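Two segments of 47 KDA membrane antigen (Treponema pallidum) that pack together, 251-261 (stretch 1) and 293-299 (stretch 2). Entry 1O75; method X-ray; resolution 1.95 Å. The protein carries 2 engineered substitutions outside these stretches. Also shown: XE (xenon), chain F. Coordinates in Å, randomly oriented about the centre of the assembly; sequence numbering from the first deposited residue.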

# COMPACT_ATOMS: atom_id res chain seq x y z
N TYR B 251 -8.38 -3.70 -17.05
CA TYR B 251 -7.98 -5.10 -16.99
C TYR B 251 -8.71 -5.86 -15.86
O TYR B 251 -9.34 -6.89 -16.12
CB TYR B 251 -6.48 -5.23 -16.80
CG TYR B 251 -6.01 -6.69 -16.81
CD1 TYR B 251 -5.92 -7.40 -18.02
CD2 TYR B 251 -5.68 -7.36 -15.63
CE1 TYR B 251 -5.51 -8.74 -18.05
CE2 TYR B 251 -5.28 -8.72 -15.64
CZ TYR B 251 -5.20 -9.39 -16.86
OH TYR B 251 -4.86 -10.73 -16.89
N VAL B 252 -8.67 -5.38 -14.62
CA VAL B 252 -9.35 -6.14 -13.57
C VAL B 252 -10.85 -6.18 -13.81
O VAL B 252 -11.51 -7.12 -13.38
CB VAL B 252 -9.05 -5.60 -12.13
CG1 VAL B 252 -7.59 -5.83 -11.78
CG2 VAL B 252 -9.41 -4.09 -12.01
N MET B 253 -11.39 -5.19 -14.53
CA MET B 253 -12.84 -5.21 -14.78
C MET B 253 -13.19 -6.25 -15.85
O MET B 253 -14.35 -6.50 -16.12
CB MET B 253 -13.35 -3.83 -15.20
CG MET B 253 -13.41 -2.82 -14.03
SD MET B 253 -14.55 -3.35 -12.71
CE MET B 253 -13.79 -2.66 -11.32
N ASN B 254 -12.16 -6.82 -16.47
CA ASN B 254 -12.36 -7.88 -17.47
C ASN B 254 -11.71 -9.20 -17.02
O ASN B 254 -11.77 -10.22 -17.72
CB ASN B 254 -11.80 -7.42 -18.81
CG ASN B 254 -12.76 -6.49 -19.52
OD1 ASN B 254 -13.84 -6.92 -19.93
ND2 ASN B 254 -12.41 -5.23 -19.62
N PHE B 255 -11.09 -9.16 -15.84
CA PHE B 255 -10.44 -10.34 -15.29
C PHE B 255 -11.42 -11.43 -14.90
O PHE B 255 -12.42 -11.18 -14.22
CB PHE B 255 -9.62 -9.98 -14.05
CG PHE B 255 -8.99 -11.17 -13.37
CD1 PHE B 255 -7.78 -11.69 -13.82
CD2 PHE B 255 -9.60 -11.73 -12.25
CE1 PHE B 255 -7.18 -12.77 -13.16
CE2 PHE B 255 -9.00 -12.81 -11.57
CZ PHE B 255 -7.78 -13.32 -12.03
N ASN B 256 -11.10 -12.67 -15.27
CA ASN B 256 -11.96 -13.77 -14.91
C ASN B 256 -11.35 -14.74 -13.90
O ASN B 256 -11.87 -14.94 -12.80
CB ASN B 256 -12.34 -14.57 -16.16
CG ASN B 256 -13.59 -14.05 -16.84
OD1 ASN B 256 -14.47 -13.55 -16.18
ND2 ASN B 256 -13.67 -14.21 -18.16
N THR B 257 -10.22 -15.35 -14.26
CA THR B 257 -9.65 -16.37 -13.38
C THR B 257 -8.18 -16.67 -13.64
O THR B 257 -7.52 -16.00 -14.46
CB THR B 257 -10.55 -17.64 -13.52
OG1 THR B 257 -10.23 -18.60 -12.51
CG2 THR B 257 -10.39 -18.27 -14.94
N VAL B 258 -7.65 -17.66 -12.91
CA VAL B 258 -6.25 -18.05 -13.06
C VAL B 258 -6.11 -19.57 -13.06
O VAL B 258 -6.73 -20.26 -12.25
CB VAL B 258 -5.36 -17.57 -11.87
CG1 VAL B 258 -3.86 -17.70 -12.24
CG2 VAL B 258 -5.70 -16.16 -11.50
N ARG B 259 -5.27 -20.07 -13.96
CA ARG B 259 -5.01 -21.50 -14.01
C ARG B 259 -3.65 -21.72 -13.36
O ARG B 259 -2.71 -20.96 -13.59
CB ARG B 259 -4.94 -21.98 -15.45
CG ARG B 259 -4.67 -23.50 -15.57
CD ARG B 259 -4.30 -23.87 -17.02
NE ARG B 259 -4.07 -25.30 -17.18
CZ ARG B 259 -4.98 -26.15 -17.64
NH1 ARG B 259 -6.18 -25.71 -17.98
NH2 ARG B 259 -4.69 -27.44 -17.76
N TYR B 260 -3.53 -22.74 -12.52
CA TYR B 260 -2.23 -23.06 -11.93
C TYR B 260 -1.72 -24.35 -12.61
O TYR B 260 -2.44 -25.36 -12.61
CB TYR B 260 -2.34 -23.37 -10.42
CG TYR B 260 -2.74 -22.20 -9.51
CD1 TYR B 260 -2.74 -20.88 -10.00
CD2 TYR B 260 -3.08 -22.42 -8.17
CE1 TYR B 260 -3.08 -19.80 -9.16
CE2 TYR B 260 -3.42 -21.34 -7.32
CZ TYR B 260 -3.42 -20.04 -7.82
OH TYR B 260 -3.74 -18.99 -6.99
N ASP B 261 -0.52 -24.33 -13.19
CA ASP B 261 0.07 -25.55 -13.75
C ASP B 261 1.28 -25.82 -12.82
O ASP B 261 2.10 -24.93 -12.58
CB ASP B 261 0.56 -25.38 -15.19
CG ASP B 261 -0.57 -25.31 -16.19
OD1 ASP B 261 -1.57 -26.04 -16.02
OD2 ASP B 261 -0.45 -24.55 -17.14
N ARG B 293 -1.35 -4.73 -9.54
CA ARG B 293 -0.99 -6.02 -8.99
C ARG B 293 -2.15 -7.00 -8.91
O ARG B 293 -3.28 -6.62 -8.63
CB ARG B 293 -0.40 -5.78 -7.59
CG ARG B 293 -0.19 -7.00 -6.72
CD ARG B 293 0.44 -6.57 -5.38
NE ARG B 293 -0.39 -5.54 -4.75
CZ ARG B 293 0.06 -4.48 -4.08
NH1 ARG B 293 1.36 -4.26 -3.93
NH2 ARG B 293 -0.81 -3.62 -3.58
N ILE B 294 -1.87 -8.27 -9.19
CA ILE B 294 -2.87 -9.31 -9.03
C ILE B 294 -2.16 -10.38 -8.23
O ILE B 294 -1.04 -10.76 -8.58
CB ILE B 294 -3.36 -9.87 -10.37
CG1 ILE B 294 -4.12 -8.76 -11.11
CG2 ILE B 294 -4.30 -11.07 -10.13
CD1 ILE B 294 -4.90 -9.24 -12.26
N SER B 295 -2.77 -10.82 -7.13
CA SER B 295 -2.15 -11.84 -6.28
C SER B 295 -2.86 -13.18 -6.41
O SER B 295 -4.09 -13.24 -6.51
CB SER B 295 -2.15 -11.37 -4.83
OG SER B 295 -1.43 -10.14 -4.74
N CYS B 296 -2.07 -14.25 -6.41
CA CYS B 296 -2.57 -15.62 -6.55
C CYS B 296 -1.98 -16.42 -5.40
O CYS B 296 -0.78 -16.37 -5.18
CB CYS B 296 -2.04 -16.25 -7.85
SG CYS B 296 -2.50 -15.34 -9.29
N GLY B 297 -2.82 -17.15 -4.68
CA GLY B 297 -2.32 -17.94 -3.58
C GLY B 297 -2.74 -19.39 -3.66
O GLY B 297 -3.62 -19.75 -4.46
N ILE B 298 -2.14 -20.22 -2.83
CA ILE B 298 -2.51 -21.62 -2.85
C ILE B 298 -2.37 -22.21 -1.45
O ILE B 298 -1.54 -21.76 -0.66
CB ILE B 298 -1.60 -22.41 -3.84
CG1 ILE B 298 -2.15 -23.82 -4.05
CG2 ILE B 298 -0.14 -22.47 -3.31
CD1 ILE B 298 -1.36 -24.60 -5.12
N ASN B 299 -3.23 -23.16 -1.13
CA ASN B 299 -3.12 -23.87 0.14
C ASN B 299 -3.08 -25.32 -0.29
O ASN B 299 -4.05 -25.83 -0.82
CB ASN B 299 -4.32 -23.64 1.06
CG ASN B 299 -4.16 -24.35 2.39
OD1 ASN B 299 -4.13 -25.59 2.43
ND2 ASN B 299 -4.05 -23.59 3.47
XE XE F . -0.20 -19.46 -6.46

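Stretch 1 opens with two helical residues, Tyr-251 and Val-252, that belong to a helix begun earlier in the chain, then turns and runs as a strand from Phe-255 to Asp-261. The turn is held by a backbone hydrogen bond from Asn-254 N to Tyr-251 O (2.8 Å) and a weak one from Phe-255 N to Val-252 O (3.2 Å). Stretch 2 is a strand from Arg-293 to Ile-298. The two strand axes come no closer than 9.4 Å and their directions differ by 45°, too far apart for backbone pairing, so side chains must bridge the gap. Alternation sorts them: Ile-294, Cys-296 and Ile-298 point toward stretch 1, while Arg-293 and Ser-295 point away; in stretch 1, Val-258 and Tyr-260 point across, leaving the polar Arg-259 and Asp-261 out of reach and joined by their own salt bridge, Arg-259 NE to Asp-261 OD1 at 2.9 Å. The two stretches bury 345 Å² between them, both sides summed.

At one end, Ile-294 reaches into a pocket formed by Tyr-251, Val-252 and Phe-255. Ile-294 CD1 lies 3.4 Å from Tyr-251 CE2, at the edge of that ring, and 4.1 Å from Phe-255 CD1; Val-252 CG1 is looser, 4.4 Å from Ile-294 CD1. A long, branched aliphatic chain suits this place because it spans the gap and fills space among apolar partners. Farther along, the smaller Cys-296 places Cys-296 SG 4.0 Å from Val-258 CG2, two compact side chains at ease in a buried, apolar contact.

Tyr-260 supplies the one hydrogen bond across the contact: Tyr-260 OH donates to Gly-297 O at 2.6 Å. Tyrosine suits this buried site, since its ring packs against apolar atoms, with Tyr-260 CE1 3.9 Å from Cys-296 CB and Tyr-260 CE2 4.1 Å from Ile-298 CB, while its hydroxyl satisfies a carbonyl. Gly-297 contributes through its backbone alone. Xenon lies over one face of the Tyr-260 ring, the XE atom 3.5 Å from Tyr-260 CZ and 3.4 Å from Cys-296 O.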